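Local coordinates for SCO1/SenC family lipoprotein (Bacillus anthracis, PDB 4HDE) that probably binds copper and delivers it during cytochrome c oxidase assembly, as other members of the Sco family with a thioredoxin-like fold do, at residues Leu30-Val34 and Val69-Ser73; Val36-Met40 and Met51-Met55; Met55-Gln59 and Thr94-Trp100; Phe74-Asp79 and Tyr106-Ile111; Gly134-Tyr138 and Lys149-Ile153. All blocks are in the same frame, centred on the assembly; numbering follows the deposited sequence. Where two conformers were deposited one is given.

Contact 1: Leu30-Val34 and Val69-Ser73; sequences LKGKV and VQFVS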
# COMPACT_ATOMS: atom_id res chain seq x y z
N LEU A 30 2.38 8.83 8.94
CA LEU A 30 2.04 7.45 9.25
C LEU A 30 2.59 6.92 10.57
O LEU A 30 2.05 5.96 11.12
CB LEU A 30 2.51 6.56 8.10
CG LEU A 30 1.79 6.77 6.77
CD1 LEU A 30 2.64 6.15 5.65
CD2 LEU A 30 0.38 6.21 6.79
N LYS A 31 3.65 7.53 11.08
CA LYS A 31 4.26 7.08 12.32
C LYS A 31 3.28 7.27 13.47
O LYS A 31 2.87 8.38 13.78
CB LYS A 31 5.57 7.81 12.59
CG LYS A 31 6.33 7.34 13.82
CD LYS A 31 6.83 5.91 13.65
CE LYS A 31 7.75 5.50 14.80
NZ LYS A 31 8.96 6.37 14.91
N GLY A 32 2.93 6.18 14.14
CA GLY A 32 1.91 6.21 15.17
C GLY A 32 0.56 5.66 14.72
O GLY A 32 -0.35 5.50 15.54
N LYS A 33 0.43 5.37 13.44
CA LYS A 33 -0.79 4.79 12.90
C LYS A 33 -0.54 3.36 12.44
O LYS A 33 0.59 2.97 12.14
CB LYS A 33 -1.35 5.64 11.76
CG LYS A 33 -1.89 7.01 12.21
CD LYS A 33 -2.31 7.88 11.04
CE LYS A 33 -2.90 9.19 11.52
NZ LYS A 33 -4.22 8.97 12.16
N VAL A 34 -1.61 2.57 12.41
CA VAL A 34 -1.57 1.25 11.80
C VAL A 34 -1.91 1.45 10.34
O VAL A 34 -2.89 2.13 10.01
CB VAL A 34 -2.60 0.31 12.48
CG1 VAL A 34 -2.70 -1.04 11.75
CG2 VAL A 34 -2.24 0.11 13.94
N VAL A 69 -7.43 2.80 10.69
CA VAL A 69 -6.22 2.41 9.99
C VAL A 69 -6.06 3.26 8.73
O VAL A 69 -6.99 3.92 8.28
CB VAL A 69 -6.26 0.92 9.61
CG1 VAL A 69 -6.39 0.06 10.88
CG2 VAL A 69 -7.42 0.65 8.67
N GLN A 70 -4.85 3.23 8.16
CA GLN A 70 -4.54 3.93 6.92
C GLN A 70 -4.18 2.94 5.83
O GLN A 70 -3.69 1.84 6.09
CB GLN A 70 -3.34 4.87 7.13
CG GLN A 70 -3.59 5.97 8.14
CD GLN A 70 -4.60 6.99 7.65
OE1 GLN A 70 -4.56 7.42 6.50
NE2 GLN A 70 -5.50 7.40 8.54
N PHE A 71 -4.42 3.36 4.59
CA PHE A 71 -4.06 2.58 3.41
C PHE A 71 -3.13 3.39 2.55
O PHE A 71 -3.33 4.59 2.37
CB PHE A 71 -5.32 2.17 2.65
CG PHE A 71 -6.20 1.24 3.43
CD1 PHE A 71 -5.96 -0.12 3.41
CD2 PHE A 71 -7.20 1.73 4.25
CE1 PHE A 71 -6.75 -0.98 4.17
CE2 PHE A 71 -7.98 0.88 5.01
CZ PHE A 71 -7.75 -0.47 4.97
N VAL A 72 -2.10 2.72 2.04
CA VAL A 72 -1.10 3.37 1.20
C VAL A 72 -0.78 2.48 0.02
O VAL A 72 -0.47 1.31 0.18
CB VAL A 72 0.20 3.65 1.99
CG1 VAL A 72 1.28 4.26 1.09
CG2 VAL A 72 -0.09 4.57 3.18
N SER A 73 -0.88 3.06 -1.18
CA SER A 73 -0.49 2.36 -2.41
C SER A 73 0.67 3.11 -3.05
O SER A 73 0.52 4.28 -3.39
CB SER A 73 -1.65 2.31 -3.40
OG SER A 73 -2.78 1.62 -2.84
O HOH W 1 -5.49 6.35 11.26
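The CA-to-CB bond of Leu30, the last residue of helix 27-30, runs sideways, but its CD2 reaches strand 70-75, 4.0 Å from Val72 CG2 and 4.0 Å from Gln70 CB, so one methyl group settles against the two residues that this strand presents on the same side. The chain then reverses in a type II beta turn from Leu30 to Lys33, closed by a bond of 2.9 Å from Lys33 N to Leu30 O. Gly32 takes the positive phi of 104°, at which a CB would be jammed against the preceding carbonyl. Lys33 returns to the contact: its CD packs 3.7 Å from Gln70 CG, and a water joins the two polar ends, accepting from Lys33 NZ at 3.0 Å and from Gln70 NE2 at 2.9 Å. Val34 makes the direct backbone link. Its O accepts from Gln70 N at 2.9 Å and also receives a CA-H...O contact from Val69 CA at 3.3 Å, while Val34 CG1 meets Val69 CG1 at 3.9 Å. The bond opens the parallel ladder between strands 35-40 and 70-75, which Val36 continues with Gln70 and Val72. Leu30, Gln70 and Val72 all pack on Trp35, whereas Phe71, whose CA-to-CB bond points away, packs on Met55, Leu58 and Gln59 of helix 48-64, and strand 100-103 flanks 70-75 on its other edge.

Contact 2: Val36-Met40 and Met51-Met55; sequences VADFM and MTANM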
# COMPACT_ATOMS: atom_id res chain seq x y z
N VAL A 36 -1.71 -0.23 6.04
CA VAL A 36 -1.56 -1.33 5.11
C VAL A 36 -1.01 -0.78 3.81
O VAL A 36 -1.52 0.21 3.29
CB VAL A 36 -2.90 -2.01 4.85
CG1 VAL A 36 -2.73 -3.20 3.91
CG2 VAL A 36 -3.53 -2.46 6.16
N ALA A 37 0.03 -1.42 3.29
CA ALA A 37 0.69 -0.98 2.06
C ALA A 37 0.56 -2.00 0.93
O ALA A 37 0.60 -3.22 1.16
CB ALA A 37 2.16 -0.70 2.33
N ASP A 38 0.42 -1.50 -0.29
CA ASP A 38 0.67 -2.31 -1.47
C ASP A 38 1.42 -1.51 -2.54
O ASP A 38 1.64 -0.30 -2.38
CB ASP A 38 -0.63 -2.97 -2.00
CG ASP A 38 -1.58 -1.99 -2.66
OD1 ASP A 38 -1.41 -0.76 -2.53
OD2 ASP A 38 -2.56 -2.46 -3.32
N PHE A 39 1.82 -2.21 -3.60
CA PHE A 39 2.53 -1.64 -4.75
C PHE A 39 1.70 -1.91 -6.00
O PHE A 39 1.21 -3.01 -6.19
CB PHE A 39 3.92 -2.28 -4.88
CG PHE A 39 4.86 -1.88 -3.78
CD1 PHE A 39 5.75 -0.84 -3.97
CD2 PHE A 39 4.85 -2.54 -2.55
CE1 PHE A 39 6.62 -0.45 -2.95
CE2 PHE A 39 5.72 -2.15 -1.54
CZ PHE A 39 6.60 -1.11 -1.74
N MSE A 40 1.56 -0.90 -6.84
CA MSE A 40 0.71 -1.01 -8.03
C MSE A 40 1.07 0.05 -9.06
O MSE A 40 1.96 0.86 -8.84
CB MSE A 40 -0.75 -0.87 -7.64
CG MSE A 40 -1.03 0.34 -6.75
SE MSE A 40 -2.72 1.21 -7.17
CE MSE A 40 -2.15 2.21 -8.74
N MSE A 51 -6.44 -6.03 -7.16
CA MSE A 51 -5.77 -5.74 -5.90
C MSE A 51 -6.41 -4.54 -5.22
O MSE A 51 -6.61 -4.52 -4.00
CB MSE A 51 -4.28 -5.43 -6.11
CG MSE A 51 -3.40 -6.62 -6.40
SE MSE A 51 -1.55 -6.11 -6.75
CE MSE A 51 -1.15 -5.37 -5.01
N THR A 52 -6.66 -3.50 -6.01
CA THR A 52 -7.21 -2.28 -5.46
C THR A 52 -8.64 -2.50 -4.99
O THR A 52 -9.04 -1.98 -3.94
CB THR A 52 -7.10 -1.13 -6.47
OG1 THR A 52 -5.72 -0.97 -6.84
CG2 THR A 52 -7.58 0.16 -5.85
N ALA A 53 -9.42 -3.28 -5.73
CA ALA A 53 -10.76 -3.63 -5.26
C ALA A 53 -10.68 -4.42 -3.95
O ALA A 53 -11.54 -4.25 -3.06
CB ALA A 53 -11.50 -4.43 -6.31
N ASN A 54 -9.69 -5.29 -3.82
CA ASN A 54 -9.52 -6.05 -2.59
C ASN A 54 -9.14 -5.14 -1.42
O ASN A 54 -9.64 -5.27 -0.31
CB ASN A 54 -8.49 -7.16 -2.77
CG ASN A 54 -8.93 -8.22 -3.75
OD1 ASN A 54 -10.12 -8.35 -4.06
ND2 ASN A 54 -7.97 -8.98 -4.26
N MSE A 55 -8.26 -4.18 -1.68
CA MSE A 55 -7.92 -3.22 -0.66
C MSE A 55 -9.15 -2.39 -0.28
O MSE A 55 -9.35 -2.08 0.90
CB MSE A 55 -6.76 -2.34 -1.11
CG MSE A 55 -6.29 -1.38 -0.01
SE MSE A 55 -4.55 -0.56 -0.31
CE MSE A 55 -3.43 -2.02 0.34
O HOH W 2 -4.09 -0.59 -4.51
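Selenomethionine side chains dominate this contact between strand 36-40 and helix 51-55, two consecutive elements of a beta-alpha-beta unit whose axes run nearly antiparallel, at 163° and 10.3 Å. Two selenomethionines one helical turn apart reach the strand with their terminal methyls. Met55 CE lies 3.8 Å from Val36 CG1 and 3.5 Å from Asp38 CG; Met51 CE approaches Phe39 O at 3.5 Å and Asp38 OD2 at 3.6 Å. From the strand, Met40, also a selenomethionine, sends its selenium to within 3.7 Å of Thr52 OG1. No direct hydrogen bond spans the interface. The polar link is a water that donates to Asp38 OD2 at 2.7 Å and to Thr52 OG1 at 2.9 Å. Both side chains have further partners: Asp38 OD1 bonds to Ser73 OG on the neighbouring strand, and Thr52 OG1 to Cys48 O in the same helix. A buried carboxylate thus sits among methyl groups, with its oxygens served by a hydroxyl and a water, so that the polar group is accommodated within an otherwise largely apolar helix-sheet interface.

Contact 3: Met55-Gln59 and Thr94-Trp100; sequences MAKLQ and TEDTSNW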
# COMPACT_ATOMS: atom_id res chain seq x y z
N MSE A 55 -8.26 -4.18 -1.68
CA MSE A 55 -7.92 -3.22 -0.66
C MSE A 55 -9.15 -2.39 -0.28
O MSE A 55 -9.35 -2.08 0.90
CB MSE A 55 -6.76 -2.34 -1.11
CG MSE A 55 -6.29 -1.38 -0.01
SE MSE A 55 -4.55 -0.56 -0.31
CE MSE A 55 -3.43 -2.02 0.34
N ALA A 56 -9.99 -2.05 -1.25
CA ALA A 56 -11.23 -1.32 -0.94
C ALA A 56 -12.19 -2.15 -0.07
O ALA A 56 -12.87 -1.60 0.81
CB ALA A 56 -11.92 -0.89 -2.22
N LYS A 57 -12.25 -3.46 -0.29
CA LYS A 57 -13.08 -4.32 0.54
C LYS A 57 -12.53 -4.31 1.97
O LYS A 57 -13.29 -4.20 2.93
CB LYS A 57 -13.11 -5.74 -0.02
CG LYS A 57 -13.98 -6.68 0.81
CD LYS A 57 -14.30 -7.97 0.06
CE LYS A 57 -14.99 -8.98 0.97
NZ LYS A 57 -16.26 -8.48 1.57
N LEU A 58 -11.21 -4.39 2.10
CA LEU A 58 -10.56 -4.33 3.40
C LEU A 58 -10.84 -2.99 4.09
O LEU A 58 -11.09 -2.95 5.29
CB LEU A 58 -9.05 -4.56 3.26
CG LEU A 58 -8.22 -4.54 4.54
CD1 LEU A 58 -8.74 -5.56 5.53
CD2 LEU A 58 -6.78 -4.82 4.18
N GLN A 59 -10.78 -1.90 3.33
CA GLN A 59 -11.07 -0.57 3.85
C GLN A 59 -12.48 -0.51 4.43
O GLN A 59 -12.70 -0.01 5.54
CB GLN A 59 -10.90 0.48 2.75
CG GLN A 59 -11.22 1.90 3.18
CD GLN A 59 -11.24 2.89 2.03
OE1 GLN A 59 -11.81 2.61 0.96
NE2 GLN A 59 -10.67 4.07 2.24
N THR A 94 -13.32 3.29 -4.78
CA THR A 94 -13.79 3.71 -3.47
C THR A 94 -14.24 5.16 -3.50
O THR A 94 -13.74 5.94 -4.30
CB THR A 94 -12.71 3.52 -2.38
OG1 THR A 94 -13.27 3.87 -1.11
CG2 THR A 94 -11.49 4.38 -2.66
N GLU A 95 -15.19 5.49 -2.63
CA GLU A 95 -15.62 6.87 -2.44
C GLU A 95 -14.98 7.47 -1.19
O GLU A 95 -15.29 8.60 -0.81
CB GLU A 95 -17.14 6.94 -2.34
CG GLU A 95 -17.83 6.49 -3.61
CD GLU A 95 -19.32 6.75 -3.59
OE1 GLU A 95 -20.00 6.24 -2.68
OE2 GLU A 95 -19.80 7.47 -4.49
N ASP A 96 -14.09 6.72 -0.56
CA ASP A 96 -13.44 7.16 0.66
C ASP A 96 -11.92 7.16 0.48
O ASP A 96 -11.30 6.11 0.41
CB ASP A 96 -13.84 6.24 1.82
CG ASP A 96 -13.30 6.71 3.16
OD1 ASP A 96 -12.70 7.80 3.24
OD2 ASP A 96 -13.48 5.97 4.16
N THR A 97 -11.33 8.35 0.40
CA THR A 97 -9.88 8.45 0.41
C THR A 97 -9.36 9.25 1.61
O THR A 97 -8.19 9.64 1.65
CB THR A 97 -9.32 9.02 -0.91
OG1 THR A 97 -9.92 10.28 -1.18
CG2 THR A 97 -9.62 8.07 -2.06
N SER A 98 -10.21 9.46 2.60
CA SER A 98 -9.78 10.15 3.81
C SER A 98 -8.61 9.42 4.47
O SER A 98 -7.75 10.04 5.10
CB SER A 98 -10.94 10.30 4.80
OG SER A 98 -11.36 9.03 5.27
N ASN A 99 -8.58 8.10 4.33
CA ASN A 99 -7.50 7.29 4.90
C ASN A 99 -6.80 6.43 3.86
O ASN A 99 -6.29 5.36 4.17
CB ASN A 99 -8.02 6.40 6.04
CG ASN A 99 -8.98 5.32 5.54
OD1 ASN A 99 -9.63 5.48 4.51
ND2 ASN A 99 -9.08 4.23 6.28
N TRP A 100 -6.77 6.89 2.60
CA TRP A 100 -6.09 6.12 1.56
C TRP A 100 -5.30 7.09 0.69
O TRP A 100 -5.87 7.96 0.02
CB TRP A 100 -7.10 5.36 0.69
CG TRP A 100 -6.53 4.27 -0.19
CD1 TRP A 100 -5.23 4.09 -0.58
CD2 TRP A 100 -7.28 3.21 -0.78
NE1 TRP A 100 -5.13 2.97 -1.39
CE2 TRP A 100 -6.38 2.41 -1.52
CE3 TRP A 100 -8.63 2.84 -0.74
CZ2 TRP A 100 -6.79 1.29 -2.22
CZ3 TRP A 100 -9.03 1.72 -1.44
CH2 TRP A 100 -8.12 0.96 -2.17
O HOH W 3 -11.13 2.09 6.56
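A single buried glutamine amide makes all three direct hydrogen bonds here. Gln59 OE1 accepts from Thr94 OG1 at 2.8 Å, and Gln59 NE2 donates to Asp96 O at 2.8 Å and to Asn99 OD1 at 2.9 Å, so the helix side chain is bound to three residues of a loop without regular structure. The loop is ordered by its own turns: Thr94 OG1 also accepts from Asp96 N at 3.0 Å in an ST turn, Asp96 OD1 takes Ser98 N at 3.1 Å in an Asx turn, and a type I turn runs from Thr97 to Trp100. In the thioredoxin-like fold this loop leads from helix 83-90 into edge strand 100-103, and Gln59 ties it to helix 48-64. Trp100 fills the adjoining space. Selenomethionine Met55 SE sits 3.5 Å from Trp100 CZ2, an oblique Met-aromatic contact, and Ala56 CB lies 4.0 Å from Trp100 CZ3; the indole NE1 bonds to Ser73 OG. A water connects Gln59 O, at 2.8 Å, with Asn99 ND2, at 3.0 Å.

Contact 4: Phe74-Asp79 and Tyr106-Ile111; sequences FSVDPD and YSLEDI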
# COMPACT_ATOMS: atom_id res chain seq x y z
N PHE A 74 1.80 2.44 -3.23
CA PHE A 74 2.95 3.06 -3.88
C PHE A 74 2.92 2.76 -5.36
O PHE A 74 2.83 1.58 -5.74
CB PHE A 74 4.27 2.49 -3.33
CG PHE A 74 4.48 2.70 -1.86
CD1 PHE A 74 5.01 3.90 -1.38
CD2 PHE A 74 4.20 1.69 -0.95
CE1 PHE A 74 5.22 4.09 -0.03
CE2 PHE A 74 4.41 1.89 0.42
CZ PHE A 74 4.93 3.09 0.87
N SER A 75 3.04 3.78 -6.21
CA SER A 75 3.16 3.52 -7.64
C SER A 75 4.55 2.98 -7.99
O SER A 75 5.58 3.54 -7.58
CB SER A 75 2.90 4.77 -8.48
OG SER A 75 3.18 4.51 -9.85
N VAL A 76 4.57 1.90 -8.76
CA VAL A 76 5.82 1.37 -9.29
C VAL A 76 6.05 1.81 -10.74
O VAL A 76 6.95 1.30 -11.40
CB VAL A 76 5.90 -0.16 -9.17
CG1 VAL A 76 5.84 -0.57 -7.70
CG2 VAL A 76 4.78 -0.83 -9.97
N ASP A 77 5.25 2.75 -11.22
CA ASP A 77 5.48 3.33 -12.54
C ASP A 77 5.40 4.85 -12.46
O ASP A 77 4.58 5.46 -13.13
CB ASP A 77 4.45 2.77 -13.53
CG ASP A 77 4.80 3.05 -14.98
OD1 ASP A 77 5.99 3.33 -15.28
OD2 ASP A 77 3.89 2.97 -15.82
N PRO A 78 6.27 5.48 -11.66
CA PRO A 78 6.15 6.92 -11.44
C PRO A 78 6.43 7.76 -12.69
O PRO A 78 6.07 8.93 -12.71
CB PRO A 78 7.20 7.20 -10.35
CG PRO A 78 8.20 6.07 -10.50
CD PRO A 78 7.35 4.88 -10.85
N ASP A 79 7.08 7.18 -13.70
CA ASP A 79 7.29 7.91 -14.96
C ASP A 79 5.97 8.20 -15.65
O ASP A 79 5.85 9.19 -16.39
CB ASP A 79 8.22 7.12 -15.90
CG ASP A 79 9.63 6.98 -15.36
OD1 ASP A 79 10.17 7.97 -14.82
OD2 ASP A 79 10.20 5.87 -15.47
N TYR A 106 8.64 10.20 -7.21
CA TYR A 106 10.02 9.76 -7.12
C TYR A 106 10.42 9.11 -8.44
O TYR A 106 9.59 8.94 -9.33
CB TYR A 106 10.13 8.76 -5.96
CG TYR A 106 8.94 7.83 -5.86
CD1 TYR A 106 8.02 7.96 -4.83
CD2 TYR A 106 8.73 6.83 -6.79
CE1 TYR A 106 6.93 7.11 -4.72
CE2 TYR A 106 7.64 5.98 -6.71
CZ TYR A 106 6.75 6.13 -5.68
OH TYR A 106 5.67 5.28 -5.57
N SER A 107 11.69 8.76 -8.59
CA SER A 107 12.13 8.07 -9.80
C SER A 107 11.84 6.57 -9.75
O SER A 107 11.59 6.00 -8.69
CB SER A 107 13.63 8.29 -10.02
OG SER A 107 14.38 7.59 -9.05
N LEU A 108 11.90 5.94 -10.92
CA LEU A 108 11.76 4.49 -10.97
C LEU A 108 12.89 3.83 -10.18
O LEU A 108 12.66 2.87 -9.44
CB LEU A 108 11.74 4.01 -12.41
CG LEU A 108 11.66 2.50 -12.62
CD1 LEU A 108 10.40 1.91 -12.01
CD2 LEU A 108 11.70 2.21 -14.11
N GLU A 109 14.11 4.34 -10.33
CA GLU A 109 15.23 3.81 -9.56
C GLU A 109 14.96 3.89 -8.05
O GLU A 109 15.21 2.93 -7.32
CB GLU A 109 16.53 4.53 -9.91
CG GLU A 109 17.73 4.00 -9.14
CD GLU A 109 19.05 4.52 -9.68
OE1 GLU A 109 19.05 5.27 -10.68
OE2 GLU A 109 20.10 4.17 -9.10
N ASP A 110 14.44 5.02 -7.60
CA ASP A 110 14.10 5.24 -6.19
C ASP A 110 13.15 4.17 -5.66
O ASP A 110 13.38 3.57 -4.60
CB ASP A 110 13.42 6.60 -5.97
CG ASP A 110 14.36 7.78 -6.14
OD1 ASP A 110 15.59 7.62 -5.97
OD2 ASP A 110 13.84 8.89 -6.42
N ILE A 111 12.05 3.95 -6.37
CA ILE A 111 11.04 3.03 -5.86
C ILE A 111 11.51 1.59 -5.97
O ILE A 111 11.13 0.74 -5.16
CB ILE A 111 9.64 3.26 -6.52
CG1 ILE A 111 8.53 2.61 -5.69
CG2 ILE A 111 9.62 2.79 -7.98
CD1 ILE A 111 8.40 3.19 -4.31
O HOH W 4 12.30 7.60 -13.22
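Pro78 is the main bump of this contact, and the start of helix 108-119 provides the hollow. Its ring presses against the backbone where the chain enters the helix: Pro78 CB comes to 3.1 Å from Tyr106 O, and Pro78 CG lies 3.7 Å from both Ser107 C and Leu108 N. Side chains wall the hollow, with Tyr106 CD2 3.8 Å from Pro78 CG, and Ile111 CG2 and Leu108 CD1 at 4.2 and 4.4 Å from Pro78 CD. The receiving end of the helix is held by a capping box, in which Ser107 OG accepts from Asp110 N at 3.0 Å and Asp110 OD2 accepts from Ser107 N at 3.1 Å. The contact packs this helix start against the loop leaving strand 70-75, which lies between 35-40 and edge strand 100-103 of the thioredoxin-like sheet; Ser75 OG accepts from Asp77 N at 3.0 Å in an ST turn and also bonds to Asp81. Tyr106 reaches across to the strand end, where its OH donates to Ser75 O at 2.7 Å. Ile111 fills the space further in, its CG1 3.6 Å from Ser75 O and its CD1 4.3 Å from Phe74 CB. Beside it, Leu108 CD1 lies 3.6 Å from Val76 O, a carbonyl buried without a hydrogen-bond partner. A water donates to Asp79 OD1 at 2.7 Å and accepts from Leu108 N at 2.9 Å.

Contact 5: Gly134-Tyr138 and Lys149-Ile153; sequences GTSFY and KYSGI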
# COMPACT_ATOMS: atom_id res chain seq x y z
N GLY A 134 5.61 -6.72 -6.45
CA GLY A 134 4.97 -7.66 -5.54
C GLY A 134 3.47 -7.44 -5.45
O GLY A 134 2.99 -6.32 -5.60
N THR A 135 2.74 -8.51 -5.16
CA THR A 135 1.28 -8.43 -5.09
C THR A 135 0.75 -8.56 -3.66
O THR A 135 -0.45 -8.79 -3.46
CB THR A 135 0.63 -9.51 -5.97
OG1 THR A 135 1.13 -10.78 -5.59
CG2 THR A 135 0.95 -9.26 -7.44
N SER A 136 1.62 -8.43 -2.68
CA SER A 136 1.19 -8.59 -1.29
C SER A 136 0.59 -7.32 -0.70
O SER A 136 0.81 -6.21 -1.20
CB SER A 136 2.37 -9.00 -0.40
OG SER A 136 2.90 -10.26 -0.79
N PHE A 137 -0.19 -7.49 0.36
CA PHE A 137 -0.54 -6.40 1.26
C PHE A 137 0.34 -6.55 2.51
O PHE A 137 0.53 -7.66 3.00
CB PHE A 137 -2.00 -6.49 1.70
CG PHE A 137 -3.03 -6.23 0.61
CD1 PHE A 137 -2.68 -5.70 -0.63
CD2 PHE A 137 -4.37 -6.49 0.87
CE1 PHE A 137 -3.65 -5.47 -1.61
CE2 PHE A 137 -5.34 -6.26 -0.09
CZ PHE A 137 -4.99 -5.75 -1.32
N TYR A 138 0.84 -5.44 3.03
CA TYR A 138 1.69 -5.44 4.22
C TYR A 138 1.06 -4.64 5.34
O TYR A 138 0.61 -3.52 5.12
CB TYR A 138 3.05 -4.82 3.88
CG TYR A 138 3.77 -5.51 2.76
CD1 TYR A 138 4.61 -6.59 3.00
CD2 TYR A 138 3.60 -5.10 1.45
CE1 TYR A 138 5.28 -7.22 1.96
CE2 TYR A 138 4.25 -5.73 0.41
CZ TYR A 138 5.08 -6.78 0.67
OH TYR A 138 5.73 -7.40 -0.38
N LYS A 149 2.48 -9.96 6.21
CA LYS A 149 2.33 -9.97 4.77
C LYS A 149 1.18 -10.92 4.40
O LYS A 149 1.09 -12.02 4.96
CB LYS A 149 3.63 -10.44 4.11
CG LYS A 149 3.63 -10.45 2.58
CD LYS A 149 4.92 -11.04 2.01
CE LYS A 149 4.78 -12.54 1.81
NZ LYS A 149 5.97 -13.13 1.14
N TYR A 150 0.34 -10.51 3.46
CA TYR A 150 -0.80 -11.32 3.02
C TYR A 150 -0.94 -11.20 1.52
O TYR A 150 -0.45 -10.24 0.94
CB TYR A 150 -2.11 -10.81 3.62
CG TYR A 150 -2.08 -10.41 5.07
CD1 TYR A 150 -2.36 -11.32 6.08
CD2 TYR A 150 -1.80 -9.10 5.43
CE1 TYR A 150 -2.35 -10.93 7.42
CE2 TYR A 150 -1.79 -8.70 6.76
CZ TYR A 150 -2.07 -9.62 7.74
OH TYR A 150 -2.07 -9.21 9.06
N SER A 151 -1.61 -12.14 0.87
CA SER A 151 -1.84 -11.97 -0.56
C SER A 151 -2.88 -10.90 -0.85
O SER A 151 -3.97 -10.89 -0.27
CB SER A 151 -2.26 -13.28 -1.23
OG SER A 151 -2.46 -13.07 -2.62
N GLY A 152 -2.55 -9.99 -1.77
CA GLY A 152 -3.50 -8.98 -2.20
C GLY A 152 -4.30 -9.38 -3.41
O GLY A 152 -5.15 -8.62 -3.87
N ILE A 153 -4.05 -10.57 -3.95
CA ILE A 153 -4.65 -10.95 -5.22
C ILE A 153 -5.30 -12.33 -5.22
O ILE A 153 -6.26 -12.57 -5.95
CB ILE A 153 -3.61 -10.85 -6.38
CG1 ILE A 153 -4.28 -11.06 -7.73
CG2 ILE A 153 -2.48 -11.85 -6.18
CD1 ILE A 153 -5.18 -9.92 -8.17
O HOH W 5 0.27 -12.29 -3.49
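Reciprocal backbone bonds join the two strands of this beta hairpin: Phe137 N donates to Tyr150 O at 2.8 Å, and Tyr150 N to Phe137 O at 2.9 Å, making the two residues an antiparallel hydrogen-bonded pair. One step beyond, Gly152 N reaches Thr135 O at 3.0 Å. Ser136-Ser151 and Tyr138-Lys149 are the flanking non-hydrogen-bonded pairs. A water lies 2.7 Å from Thr135 OG1 and 3.0 Å from Ser151 OG, which also bonds to Ser154 N. The packing includes a CH-pi interaction, with Gly152 CA 3.5 Å from the centroid of the Phe137 ring and over its face; a CB on Gly152 would clash with Phe137 CE1 and Thr135 O. On the sheet face opposite to Phe137 and Tyr150, Lys149 CG packs 3.7 Å from Tyr138 CE1. Strand 136-140 lies between 35-40 and 146-151, the latter an edge of the five-stranded sheet, while Phe137 packs on Asn54 and Met55 of helix 48-64 and Tyr150 OH bonds to Asp164 of helix 158-169.

From the N terminus, contact 1 closes a loop of 34 residues, bringing the approach to strand 35-40 beside strand 70-75. Contact 2 nests within that loop, laying helix 48-64 against the sheet as part of the beta-alpha-beta unit. Contact 3 opens at Met55, which it shares with contact 2; it crosses contact 1 and closes at the start of strand 100-103. Contact 4 opens at the end of strand 70-75 and crosses contact 3 before closing on helix 108-119, with the two centres about 22 Å apart. Contact 5 follows in series as a hairpin, and Ala37 N-Tyr138 O, at 2.8 Å, joins it to the strand of contact 2.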